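Local coordinates for reticulocyte binding protein (Streptococcus agalactiae COH1, PDB 3FAW) that probably hydrolyses the alpha-1,6-glucosidic linkages of pullulan and of branched alpha-glucans, as a cell-wall-anchored pullulanase of group B Streptococcus, at residues A[324-329]-A[356-362]; A[775-780]-A[787-793]. All blocks are in the same frame, centred on the assembly; numbering follows the deposited sequence.

Interaction 1: A[324-329]-A[356-362]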
loop_
_atom_site.group_PDB
_atom_site.type_symbol
_atom_site.label_atom_id
_atom_site.label_comp_id
_atom_site.label_asym_id
_atom_site.label_seq_id
_atom_site.Cartn_x
_atom_site.Cartn_y
_atom_site.Cartn_z
ATOM N N VAL A 324 -9.126 4.441 -15.703
ATOM C CA VAL A 324 -8.020 4.357 -16.655
ATOM C C VAL A 324 -8.508 3.960 -18.056
ATOM O O VAL A 324 -9.546 3.308 -18.204
ATOM C CB VAL A 324 -6.964 3.319 -16.191
ATOM C CG1 VAL A 324 -7.504 1.899 -16.339
ATOM C CG2 VAL A 324 -5.655 3.481 -16.961
ATOM N N ASN A 325 -7.746 4.372 -19.067
ATOM C CA ASN A 325 -7.892 3.886 -20.435
ATOM C C ASN A 325 -6.581 3.229 -20.824
ATOM O O ASN A 325 -5.595 3.907 -21.126
ATOM C CB ASN A 325 -8.218 5.023 -21.411
ATOM C CG ASN A 325 -8.366 4.540 -22.857
ATOM O OD1 ASN A 325 -8.330 3.341 -23.141
ATOM N ND2 ASN A 325 -8.545 5.483 -23.773
ATOM N N GLU A 326 -6.573 1.904 -20.806
ATOM C CA GLU A 326 -5.353 1.140 -21.048
ATOM C C GLU A 326 -4.940 1.129 -22.527
ATOM O O GLU A 326 -3.828 0.721 -22.857
ATOM C CB GLU A 326 -5.526 -0.288 -20.525
ATOM C CG GLU A 326 -5.789 -0.364 -19.019
ATOM C CD GLU A 326 -6.145 -1.763 -18.539
ATOM O OE1 GLU A 326 -6.520 -2.619 -19.375
ATOM O OE2 GLU A 326 -6.045 -2.004 -17.314
ATOM N N MET A 327 -5.832 1.581 -23.406
ATOM C CA MET A 327 -5.535 1.681 -24.830
ATOM C C MET A 327 -4.874 3.018 -25.216
ATOM O O MET A 327 -4.547 3.225 -26.383
ATOM C CB MET A 327 -6.813 1.454 -25.643
ATOM C CG MET A 327 -7.458 0.083 -25.425
ATOM S SD MET A 327 -6.331 -1.319 -25.652
ATOM C CE MET A 327 -5.784 -1.076 -27.346
ATOM N N ASP A 328 -4.675 3.905 -24.239
ATOM C CA ASP A 328 -4.002 5.197 -24.445
ATOM C C ASP A 328 -2.708 5.215 -23.635
ATOM O O ASP A 328 -2.730 5.433 -22.419
ATOM C CB ASP A 328 -4.935 6.335 -24.007
ATOM C CG ASP A 328 -4.262 7.707 -24.012
ATOM O OD1 ASP A 328 -3.242 7.902 -24.709
ATOM O OD2 ASP A 328 -4.776 8.604 -23.311
ATOM N N LYS A 329 -1.587 4.970 -24.313
ATOM C CA LYS A 329 -0.268 4.983 -23.673
ATOM C C LYS A 329 0.465 6.315 -23.876
ATOM O O LYS A 329 1.642 6.437 -23.532
ATOM C CB LYS A 329 0.594 3.831 -24.205
ATOM C CG LYS A 329 0.087 2.453 -23.817
ATOM C CD LYS A 329 0.996 1.362 -24.346
ATOM C CE LYS A 329 0.562 -0.017 -23.872
ATOM N NZ LYS A 329 0.650 -0.143 -22.396
ATOM N N GLY A 356 -3.803 -3.835 -17.130
ATOM C CA GLY A 356 -3.310 -3.846 -18.501
ATOM C C GLY A 356 -2.494 -2.608 -18.866
ATOM O O GLY A 356 -1.924 -2.549 -19.949
ATOM N N MET A 357 -2.433 -1.621 -17.966
ATOM C CA MET A 357 -1.725 -0.355 -18.235
ATOM C C MET A 357 -0.212 -0.523 -18.439
ATOM O O MET A 357 0.406 0.254 -19.172
ATOM C CB MET A 357 -1.973 0.641 -17.096
ATOM C CG MET A 357 -1.597 2.102 -17.403
ATOM S SD MET A 357 -2.621 2.848 -18.691
ATOM C CE MET A 357 -1.553 2.686 -20.120
ATOM N N TYR A 358 0.374 -1.528 -17.790
ATOM C CA TYR A 358 1.822 -1.742 -17.825
ATOM C C TYR A 358 2.234 -2.869 -18.765
ATOM O O TYR A 358 3.392 -3.309 -18.756
ATOM C CB TYR A 358 2.334 -1.983 -16.403
ATOM C CG TYR A 358 1.813 -0.946 -15.440
ATOM C CD1 TYR A 358 1.922 0.413 -15.731
ATOM C CD2 TYR A 358 1.183 -1.314 -14.252
ATOM C CE1 TYR A 358 1.439 1.373 -14.868
ATOM C CE2 TYR A 358 0.702 -0.357 -13.375
ATOM C CZ TYR A 358 0.830 0.986 -13.693
ATOM O OH TYR A 358 0.354 1.949 -12.841
ATOM N N SER A 359 1.290 -3.300 -19.597
ATOM C CA SER A 359 1.523 -4.344 -20.586
ATOM C C SER A 359 1.710 -3.736 -21.969
ATOM O O SER A 359 1.029 -2.772 -22.340
ATOM C CB SER A 359 0.339 -5.317 -20.606
ATOM O OG SER A 359 0.439 -6.237 -21.681
ATOM N N GLU A 360 2.633 -4.305 -22.735
ATOM C CA GLU A 360 2.819 -3.902 -24.129
ATOM C C GLU A 360 1.661 -4.379 -25.013
ATOM O O GLU A 360 1.375 -3.771 -26.043
ATOM C CB GLU A 360 4.160 -4.414 -24.657
ATOM C CG GLU A 360 5.347 -3.689 -24.037
ATOM C CD GLU A 360 6.650 -4.009 -24.728
ATOM O OE1 GLU A 360 7.010 -5.202 -24.776
ATOM O OE2 GLU A 360 7.315 -3.068 -25.215
ATOM N N LYS A 361 0.986 -5.448 -24.589
ATOM C CA LYS A 361 -0.117 -6.037 -25.351
ATOM C C LYS A 361 -1.361 -6.241 -24.478
ATOM O O LYS A 361 -1.721 -7.377 -24.172
ATOM C CB LYS A 361 0.329 -7.372 -25.956
ATOM C CG LYS A 361 1.511 -7.251 -26.900
ATOM C CD LYS A 361 1.778 -8.555 -27.633
ATOM C CE LYS A 361 0.858 -8.732 -28.838
ATOM N NZ LYS A 361 1.187 -9.959 -29.614
ATOM N N PRO A 362 -2.028 -5.140 -24.084
ATOM C CA PRO A 362 -3.189 -5.228 -23.179
ATOM C C PRO A 362 -4.371 -6.068 -23.704
ATOM O O PRO A 362 -5.155 -6.591 -22.910
ATOM C CB PRO A 362 -3.605 -3.759 -22.984
ATOM C CG PRO A 362 -2.974 -3.013 -24.114
ATOM C CD PRO A 362 -1.726 -3.746 -24.463
HETATM O O HOH W 1 -1.698 -0.402 -21.669
#
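Gly356 enters the contact through its backbone: its N gives a weak hydrogen bond to Glu326 OE2 at 2.9 Å. A CB here would lie 2.4 Å from Glu326 OE1, so the carboxylate fits because this position is glycine; OE1 itself is held by the backbone N of Trp227. Water 1 lies 2.8 Å from Gly356 O and 2.7 Å from Glu326 O and accepts a hydrogen bond from Lys329 NZ (2.5 Å), bridging the two segments. Met357 lies nearest in the backbone, its CA 4.8 Å from the CA of Glu326, and its thioether lies against the first segment: SD meets Val324 CG2 at 3.5 Å and CE reaches Asp328 O at 3.8 Å. Both pieces belong to the long excursion between strand 312-315 and helix 367-381 of the catalytic TIM barrel, a beta-alpha loop of the alpha-amylase type, and each contains a type I turn, Asn325 to Asp328 and Gly356 to Ser359. An Asx turn, Asn325 OD1 to Met327 N, reinforces the first. At Ser359 the carbonyl O receives the Lys329 NZ hydrogen bond at 2.7 Å, while its OG pairs with Glu371 of helix 367-381. Pro362 then brings the segment back toward the first turn, its CG 4.0 Å from Glu326 O and 4.1 Å from Met327 SD.

Interaction 2: A[775-780]-A[787-793]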
loop_
_atom_site.group_PDB
_atom_site.type_symbol
_atom_site.label_atom_id
_atom_site.label_comp_id
_atom_site.label_asym_id
_atom_site.label_seq_id
_atom_site.Cartn_x
_atom_site.Cartn_y
_atom_site.Cartn_z
ATOM N N GLN A 775 38.744 6.717 11.484
ATOM C CA GLN A 775 38.795 7.153 10.090
ATOM C C GLN A 775 37.459 7.769 9.696
ATOM O O GLN A 775 36.404 7.253 10.067
ATOM C CB GLN A 775 39.079 5.962 9.173
ATOM C CG GLN A 775 40.365 5.197 9.492
ATOM C CD GLN A 775 40.404 3.802 8.870
ATOM O OE1 GLN A 775 39.382 3.115 8.780
ATOM N NE2 GLN A 775 41.592 3.372 8.456
ATOM N N VAL A 776 37.507 8.860 8.934
ATOM C CA VAL A 776 36.296 9.485 8.397
ATOM C C VAL A 776 35.869 8.774 7.114
ATOM O O VAL A 776 36.615 8.774 6.132
ATOM C CB VAL A 776 36.517 10.981 8.081
ATOM C CG1 VAL A 776 35.215 11.620 7.577
ATOM C CG2 VAL A 776 37.036 11.712 9.311
ATOM N N ILE A 777 34.678 8.169 7.126
ATOM C CA ILE A 777 34.147 7.483 5.934
ATOM C C ILE A 777 32.967 8.218 5.268
ATOM O O ILE A 777 32.633 7.942 4.110
ATOM C CB ILE A 777 33.790 6.005 6.226
ATOM C CG1 ILE A 777 32.668 5.886 7.259
ATOM C CG2 ILE A 777 35.037 5.256 6.697
ATOM C CD1 ILE A 777 32.079 4.498 7.334
ATOM N N VAL A 778 32.347 9.146 5.996
ATOM C CA VAL A 778 31.368 10.066 5.412
ATOM C C VAL A 778 31.752 11.494 5.785
ATOM O O VAL A 778 32.010 11.787 6.955
ATOM C CB VAL A 778 29.922 9.777 5.899
ATOM C CG1 VAL A 778 28.934 10.787 5.312
ATOM C CG2 VAL A 778 29.510 8.366 5.540
ATOM N N ASP A 779 31.802 12.375 4.791
ATOM C CA ASP A 779 32.058 13.796 5.040
ATOM C C ASP A 779 31.046 14.649 4.267
ATOM O O ASP A 779 29.996 14.144 3.870
ATOM C CB ASP A 779 33.530 14.150 4.735
ATOM C CG ASP A 779 33.841 14.242 3.250
ATOM O OD1 ASP A 779 32.976 13.925 2.411
ATOM O OD2 ASP A 779 34.979 14.645 2.922
ATOM N N ALA A 780 31.350 15.930 4.065
ATOM C CA ALA A 780 30.435 16.845 3.377
ATOM C C ALA A 780 30.257 16.531 1.884
ATOM O O ALA A 780 29.222 16.868 1.295
ATOM C CB ALA A 780 30.904 18.285 3.559
ATOM N N PRO A 787 38.239 4.906 3.928
ATOM C CA PRO A 787 38.749 6.108 4.585
ATOM C C PRO A 787 38.917 7.285 3.621
ATOM O O PRO A 787 39.444 7.115 2.520
ATOM C CB PRO A 787 40.118 5.668 5.131
ATOM C CG PRO A 787 40.088 4.192 5.143
ATOM C CD PRO A 787 39.191 3.785 4.024
ATOM N N ILE A 788 38.450 8.460 4.038
ATOM C CA ILE A 788 38.637 9.693 3.282
ATOM C C ILE A 788 39.920 10.364 3.789
ATOM O O ILE A 788 40.013 10.732 4.962
ATOM C CB ILE A 788 37.425 10.638 3.432
ATOM C CG1 ILE A 788 36.142 9.945 2.956
ATOM C CG2 ILE A 788 37.644 11.918 2.640
ATOM C CD1 ILE A 788 34.859 10.658 3.365
ATOM N N SER A 789 40.904 10.510 2.903
ATOM C CA SER A 789 42.249 10.950 3.291
ATOM C C SER A 789 42.298 12.397 3.778
ATOM O O SER A 789 42.980 12.697 4.759
ATOM C CB SER A 789 43.227 10.762 2.128
ATOM O OG SER A 789 42.818 11.502 0.993
ATOM N N THR A 790 41.580 13.283 3.089
ATOM C CA THR A 790 41.487 14.695 3.479
ATOM C C THR A 790 40.009 15.107 3.604
ATOM O O THR A 790 39.438 15.690 2.679
ATOM C CB THR A 790 42.256 15.613 2.487
ATOM O OG1 THR A 790 42.102 16.988 2.874
ATOM C CG2 THR A 790 41.764 15.420 1.051
ATOM N N PRO A 791 39.382 14.798 4.759
ATOM C CA PRO A 791 37.943 15.020 4.930
ATOM C C PRO A 791 37.530 16.493 4.922
ATOM O O PRO A 791 38.228 17.338 5.480
ATOM C CB PRO A 791 37.645 14.402 6.306
ATOM C CG PRO A 791 38.836 13.584 6.651
ATOM C CD PRO A 791 39.987 14.221 5.974
ATOM N N ARG A 792 36.392 16.781 4.296
ATOM C CA ARG A 792 35.851 18.136 4.244
ATOM C C ARG A 792 34.682 18.314 5.212
ATOM O O ARG A 792 33.826 17.434 5.341
ATOM C CB ARG A 792 35.400 18.467 2.820
ATOM C CG ARG A 792 36.553 18.667 1.848
ATOM C CD ARG A 792 37.206 20.031 2.010
ATOM N NE ARG A 792 38.531 20.081 1.390
ATOM C CZ ARG A 792 39.668 19.693 1.971
ATOM N NH1 ARG A 792 39.679 19.207 3.210
ATOM N NH2 ARG A 792 40.813 19.789 1.301
ATOM N N GLY A 793 34.658 19.458 5.890
ATOM C CA GLY A 793 33.545 19.825 6.765
ATOM C C GLY A 793 33.729 19.469 8.231
ATOM O O GLY A 793 32.825 19.690 9.041
#
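Strand 775-778 forms one edge of the antiparallel sheet in the C-terminal domain, and the loop that follows it folds back along its side away from strand 807-813. Ile788 is central to this return: its N donates to Val776 O (2.8 Å), and its side chain points at the strand, with CD1 3.6 Å from Ile777 O and 3.7 Å from Asp779 CG. Ile777 and Val778 form a classic beta bulge opposite Val810. Asp779 anchors the far end of the loop. Its OD2 accepts a nearly straight hydrogen bond from Arg792 N (2.9 Å, 178°), while OD1 takes the backbone N atoms of Asp781 and Gln782, so a single carboxylate holds both the start and the finish of the loop. Pro787 packs beside the start of the strand, its CG 3.7 Å from Gln775 NE2. Val776 CG2 touches Pro791 CG at 3.7 Å, and beyond Asp779 the backbones meet again where Ala780 N donates to Arg792 O at 3.2 Å.

Interaction 1 closes long before interaction 2 opens along the chain, and the two sit in different domains: 324-329 with 356-362 in a loop of the catalytic barrel, 775-780 with 787-793 in the C-terminal beta domain. Their centres are 49 Å apart and their nearest atoms about 35 Å, so they do not touch, and they share no sheet or helix. Interaction 1 joins an early and a late part of the long loop leading from strand 312-315 to helix 367-381, and so orders a beta-alpha loop of the barrel. Interaction 2 folds a shorter loop onto edge strand 775-778, which meets helix 685-703, the long helix preceding that sheet in the chain, at Leu700 and Tyr693.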